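Secreted effector protein sseI (Salmonella enterica subsp. enterica serovar Typhimurium, PDB 4G29) is a virulence factor whose catalytic domain has the papain-like fold of the cysteine protease superfamily and probably acts through a catalytic cysteine. Local coordinates at residues T9-L22 and N110-K123. Numbering follows the deposited sequence.
Sequences TYNLTSDIDAAAYL and NGPLILSADEWVCK
The Y10 ring has the E119 carboxylate at its edge, the two planes 74° apart, while L115 CD2 approaches obliquely. Y10 OH donates to E119 OE2 at 2.6 Å, from above the carboxylate plane. D17 O lies 3.2 Å above one face of the Y21 ring, offset toward the rim. In the N11 amide, OD1 takes a weak bond from K123 NZ, and ND2 gives a straight one to N110 OD1 (2.9 Å).

This is the sheet edge of the papain-like fold. Residues 11-13 form a single beta bridge, L12 with I114, on the outermost strand 113-116, which pairs with strand 90-95. I114 N donates to N11 O at 3.0 Å, and T13 N to I114 O at 2.9 Å.

I114 carries the apolar side. CG2 lies anti to its backbone N, meeting A18 CB at 3.8 Å and I16 CD1. CD1 reaches the start of helix 18-26 at A18 O. Both L22 methyls rest against the P112 ring; CD2 is 3.8 Å from CG.

S116 and E119 form a capping box on helix 117-126. E119 OE1 accepts from S116 N and, weakly, from T13 OG1. A water accepts from N11 ND2 and donates to P112 O at 2.7 Å.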
loop_
_atom_site.group_PDB
_atom_site.type_symbol
_atom_site.label_atom_id
_atom_site.label_comp_id
_atom_site.label_asym_id
_atom_site.label_seq_id
_atom_site.Cartn_x
_atom_site.Cartn_y
_atom_site.Cartn_z
ATOM N N THR A 9 1.689 7.760 17.424
ATOM C CA THR A 9 1.566 8.422 16.078
ATOM C C THR A 9 0.244 8.119 15.338
ATOM O O THR A 9 -0.676 7.521 15.896
ATOM C CB THR A 9 2.825 8.185 15.208
ATOM O OG1 THR A 9 2.994 6.787 14.935
ATOM C CG2 THR A 9 4.042 8.721 15.974
ATOM N N TYR A 10 0.137 8.567 14.090
ATOM C CA TYR A 10 -1.153 8.827 13.464
ATOM C C TYR A 10 -1.327 8.057 12.174
ATOM O O TYR A 10 -0.356 7.575 11.602
ATOM C CB TYR A 10 -1.285 10.316 13.146
ATOM C CG TYR A 10 -0.029 10.930 12.560
ATOM C CD1 TYR A 10 1.043 11.333 13.383
ATOM C CD2 TYR A 10 0.123 11.072 11.192
ATOM C CE1 TYR A 10 2.195 11.864 12.842
ATOM C CE2 TYR A 10 1.288 11.626 10.657
ATOM C CZ TYR A 10 2.310 12.007 11.475
ATOM O OH TYR A 10 3.446 12.551 10.924
ATOM N N ASN A 11 -2.577 7.918 11.764
ATOM C CA ASN A 11 -2.908 7.245 10.499
ATOM C C ASN A 11 -3.225 8.244 9.387
ATOM O O ASN A 11 -3.192 7.880 8.176
ATOM C CB ASN A 11 -4.114 6.320 10.705
ATOM C CG ASN A 11 -3.784 5.085 11.502
ATOM O OD1 ASN A 11 -2.626 4.775 11.764
ATOM N ND2 ASN A 11 -4.821 4.354 11.901
ATOM N N LEU A 12 -3.572 9.470 9.801
ATOM C CA LEU A 12 -4.083 10.491 8.897
ATOM C C LEU A 12 -3.250 11.745 9.033
ATOM O O LEU A 12 -3.207 12.326 10.103
ATOM C CB LEU A 12 -5.552 10.804 9.219
ATOM C CG LEU A 12 -6.533 9.637 9.069
ATOM C CD1 LEU A 12 -7.933 9.964 9.552
ATOM C CD2 LEU A 12 -6.587 9.126 7.648
ATOM N N THR A 13 -2.632 12.169 7.945
ATOM C CA THR A 13 -1.800 13.372 7.981
ATOM C C THR A 13 -2.628 14.647 8.049
ATOM O O THR A 13 -3.788 14.649 7.636
ATOM C CB THR A 13 -0.907 13.439 6.720
ATOM O OG1 THR A 13 0.057 14.479 6.908
ATOM C CG2 THR A 13 -1.735 13.688 5.456
ATOM N N SER A 14 -2.005 15.720 8.564
ATOM C CA SER A 14 -2.604 17.062 8.654
ATOM C C SER A 14 -2.074 17.986 7.561
ATOM O O SER A 14 -2.653 19.063 7.340
ATOM C CB SER A 14 -2.316 17.693 10.025
ATOM O OG SER A 14 -3.102 17.036 10.988
ATOM N N ASP A 15 -1.003 17.546 6.885
ATOM C CA ASP A 15 -0.408 18.203 5.703
ATOM C C ASP A 15 -1.459 18.454 4.619
ATOM O O ASP A 15 -1.372 19.438 3.876
ATOM C CB ASP A 15 0.705 17.333 5.065
ATOM C CG ASP A 15 1.987 17.211 5.914
ATOM O OD1 ASP A 15 2.135 17.818 7.008
ATOM O OD2 ASP A 15 2.888 16.465 5.447
ATOM N N ILE A 16 -2.414 17.530 4.500
ATOM C CA ILE A 16 -3.580 17.657 3.596
ATOM C C ILE A 16 -4.787 17.370 4.462
ATOM O O ILE A 16 -4.615 16.873 5.561
ATOM C CB ILE A 16 -3.509 16.665 2.374
ATOM C CG1 ILE A 16 -3.233 15.247 2.855
ATOM C CG2 ILE A 16 -2.450 17.179 1.337
ATOM C CD1 ILE A 16 -3.490 14.160 1.814
ATOM N N ASP A 17 -6.006 17.633 3.992
ATOM C CA ASP A 17 -7.159 17.366 4.871
ATOM C C ASP A 17 -7.554 15.875 4.823
ATOM O O ASP A 17 -8.636 15.498 4.343
ATOM C CB ASP A 17 -8.339 18.278 4.595
ATOM C CG ASP A 17 -9.292 18.368 5.798
ATOM O OD1 ASP A 17 -9.246 17.492 6.727
ATOM O OD2 ASP A 17 -10.088 19.321 5.819
ATOM N N ALA A 18 -6.656 15.033 5.337
ATOM C CA ALA A 18 -6.867 13.595 5.288
ATOM C C ALA A 18 -8.100 13.143 6.061
ATOM O O ALA A 18 -8.818 12.240 5.618
ATOM C CB ALA A 18 -5.633 12.847 5.796
ATOM N N ALA A 19 -8.371 13.771 7.204
ATOM C CA ALA A 19 -9.523 13.364 8.005
ATOM C C ALA A 19 -10.810 13.626 7.224
ATOM O O ALA A 19 -11.695 12.760 7.153
ATOM C CB ALA A 19 -9.547 14.099 9.348
ATOM N N ALA A 20 -10.881 14.778 6.566
ATOM C CA ALA A 20 -12.045 15.107 5.737
ATOM C C ALA A 20 -12.194 14.168 4.546
ATOM O O ALA A 20 -13.312 13.755 4.210
ATOM C CB ALA A 20 -11.991 16.514 5.237
ATOM N N TYR A 21 -11.077 13.871 3.887
ATOM C CA TYR A 21 -11.080 12.938 2.780
ATOM C C TYR A 21 -11.558 11.550 3.189
ATOM O O TYR A 21 -12.340 10.930 2.470
ATOM C CB TYR A 21 -9.672 12.838 2.168
ATOM C CG TYR A 21 -9.199 14.092 1.454
ATOM C CD1 TYR A 21 -10.093 14.991 0.821
ATOM C CD2 TYR A 21 -7.862 14.366 1.353
ATOM C CE1 TYR A 21 -9.632 16.136 0.130
ATOM C CE2 TYR A 21 -7.403 15.491 0.658
ATOM C CZ TYR A 21 -8.298 16.371 0.072
ATOM O OH TYR A 21 -7.828 17.468 -0.595
ATOM N N LEU A 22 -11.105 11.059 4.347
ATOM C CA LEU A 22 -11.587 9.757 4.829
ATOM C C LEU A 22 -13.099 9.770 5.078
ATOM O O LEU A 22 -13.818 8.863 4.685
ATOM C CB LEU A 22 -10.828 9.281 6.048
ATOM C CG LEU A 22 -11.182 7.882 6.590
ATOM C CD1 LEU A 22 -10.898 6.794 5.494
ATOM C CD2 LEU A 22 -10.446 7.590 7.883
ATOM N N ASN A 110 -3.757 -0.251 12.093
ATOM C CA ASN A 110 -5.002 -0.399 12.778
ATOM C C ASN A 110 -6.106 0.509 12.258
ATOM O O ASN A 110 -7.151 0.623 12.872
ATOM C CB ASN A 110 -4.791 -0.161 14.278
ATOM C CG ASN A 110 -4.239 1.222 14.606
ATOM O OD1 ASN A 110 -4.358 2.186 13.838
ATOM N ND2 ASN A 110 -3.683 1.338 15.809
ATOM N N GLY A 111 -5.881 1.124 11.109
ATOM C CA GLY A 111 -6.940 1.818 10.409
ATOM C C GLY A 111 -6.521 2.226 9.027
ATOM O O GLY A 111 -5.339 2.104 8.661
ATOM N N PRO A 112 -7.455 2.786 8.256
ATOM C CA PRO A 112 -7.076 3.306 6.949
ATOM C C PRO A 112 -6.001 4.406 7.072
ATOM O O PRO A 112 -6.043 5.199 8.025
ATOM C CB PRO A 112 -8.369 3.915 6.434
ATOM C CG PRO A 112 -9.268 4.027 7.618
ATOM C CD PRO A 112 -8.886 2.974 8.537
ATOM N N LEU A 113 -5.073 4.438 6.128
ATOM C CA LEU A 113 -3.987 5.422 6.142
ATOM C C LEU A 113 -4.180 6.397 4.987
ATOM O O LEU A 113 -4.428 6.003 3.883
ATOM C CB LEU A 113 -2.629 4.730 5.932
ATOM C CG LEU A 113 -2.277 3.599 6.888
ATOM C CD1 LEU A 113 -0.958 2.934 6.444
ATOM C CD2 LEU A 113 -2.305 4.071 8.350
ATOM N N ILE A 114 -4.018 7.685 5.285
ATOM C CA ILE A 114 -3.800 8.708 4.243
ATOM C C ILE A 114 -2.646 9.565 4.795
ATOM O O ILE A 114 -2.823 10.342 5.752
ATOM C CB ILE A 114 -5.049 9.553 3.990
ATOM C CG1 ILE A 114 -6.255 8.689 3.610
ATOM C CG2 ILE A 114 -4.785 10.627 2.840
ATOM C CD1 ILE A 114 -7.566 9.483 3.487
ATOM N N LEU A 115 -1.472 9.406 4.200
ATOM C CA LEU A 115 -0.239 9.882 4.762
ATOM C C LEU A 115 0.651 10.462 3.703
ATOM O O LEU A 115 0.504 10.142 2.548
ATOM C CB LEU A 115 0.539 8.761 5.444
ATOM C CG LEU A 115 -0.057 8.128 6.721
ATOM C CD1 LEU A 115 0.716 6.919 7.119
ATOM C CD2 LEU A 115 -0.005 9.194 7.852
ATOM N N SER A 116 1.630 11.287 4.077
ATOM C CA SER A 116 2.667 11.581 3.074
ATOM C C SER A 116 3.416 10.298 2.712
ATOM O O SER A 116 3.365 9.302 3.447
ATOM C CB SER A 116 3.673 12.610 3.568
ATOM O OG SER A 116 4.600 12.030 4.492
ATOM N N ALA A 117 4.128 10.300 1.590
ATOM C CA ALA A 117 4.844 9.089 1.191
ATOM C C ALA A 117 5.865 8.733 2.261
ATOM O O ALA A 117 6.058 7.574 2.558
ATOM C CB ALA A 117 5.537 9.262 -0.135
ATOM N N ASP A 118 6.537 9.716 2.860
ATOM C CA ASP A 118 7.544 9.382 3.837
ATOM C C ASP A 118 6.886 8.842 5.104
ATOM O O ASP A 118 7.470 7.959 5.751
ATOM C CB ASP A 118 8.411 10.592 4.186
ATOM C CG ASP A 118 9.424 10.939 3.093
ATOM O OD1 ASP A 118 9.581 10.228 2.082
ATOM O OD2 ASP A 118 10.091 11.954 3.257
ATOM N N GLU A 119 5.714 9.387 5.474
ATOM C CA GLU A 119 5.020 8.928 6.666
ATOM C C GLU A 119 4.523 7.521 6.449
ATOM O O GLU A 119 4.544 6.705 7.375
ATOM C CB GLU A 119 3.874 9.856 7.044
ATOM C CG GLU A 119 4.278 11.184 7.552
ATOM C CD GLU A 119 3.154 12.198 7.604
ATOM O OE1 GLU A 119 2.172 12.118 6.842
ATOM O OE2 GLU A 119 3.287 13.141 8.424
ATOM N N TRP A 120 4.091 7.220 5.212
ATOM C CA TRP A 120 3.574 5.897 4.859
ATOM C C TRP A 120 4.698 4.837 5.039
ATOM O O TRP A 120 4.533 3.796 5.687
ATOM C CB TRP A 120 3.007 5.912 3.457
ATOM C CG TRP A 120 2.420 4.582 2.967
ATOM C CD1 TRP A 120 1.145 4.143 3.152
ATOM C CD2 TRP A 120 3.115 3.543 2.278
ATOM N NE1 TRP A 120 0.984 2.902 2.614
ATOM C CE2 TRP A 120 2.186 2.510 2.045
ATOM C CE3 TRP A 120 4.427 3.386 1.794
ATOM C CZ2 TRP A 120 2.508 1.388 1.393
ATOM C CZ3 TRP A 120 4.748 2.218 1.148
ATOM C CH2 TRP A 120 3.792 1.237 0.944
ATOM N N VAL A 121 5.886 5.145 4.539
ATOM C CA VAL A 121 6.995 4.228 4.676
ATOM C C VAL A 121 7.332 3.980 6.154
ATOM O O VAL A 121 7.619 2.859 6.571
ATOM C CB VAL A 121 8.226 4.777 3.949
ATOM C CG1 VAL A 121 9.461 3.943 4.347
ATOM C CG2 VAL A 121 8.026 4.728 2.495
ATOM N N CYS A 122 7.299 5.071 6.929
ATOM C CA CYS A 122 7.540 5.060 8.349
ATOM C C CYS A 122 6.549 4.178 9.052
ATOM O O CYS A 122 6.940 3.351 9.877
ATOM C CB CYS A 122 7.496 6.488 8.885
ATOM S SG CYS A 122 9.059 7.357 8.468
ATOM N N LYS A 123 5.284 4.292 8.663
ATOM C CA LYS A 123 4.216 3.496 9.280
ATOM C C LYS A 123 4.435 1.979 9.067
ATOM O O LYS A 123 4.332 1.180 10.016
ATOM C CB LYS A 123 2.848 3.892 8.729
ATOM C CG LYS A 123 1.674 3.368 9.561
ATOM C CD LYS A 123 1.497 4.149 10.841
ATOM C CE LYS A 123 0.340 3.659 11.670
ATOM N NZ LYS A 123 0.192 4.388 12.993
HETATM O O HOH W 1 -7.377 5.329 10.385
#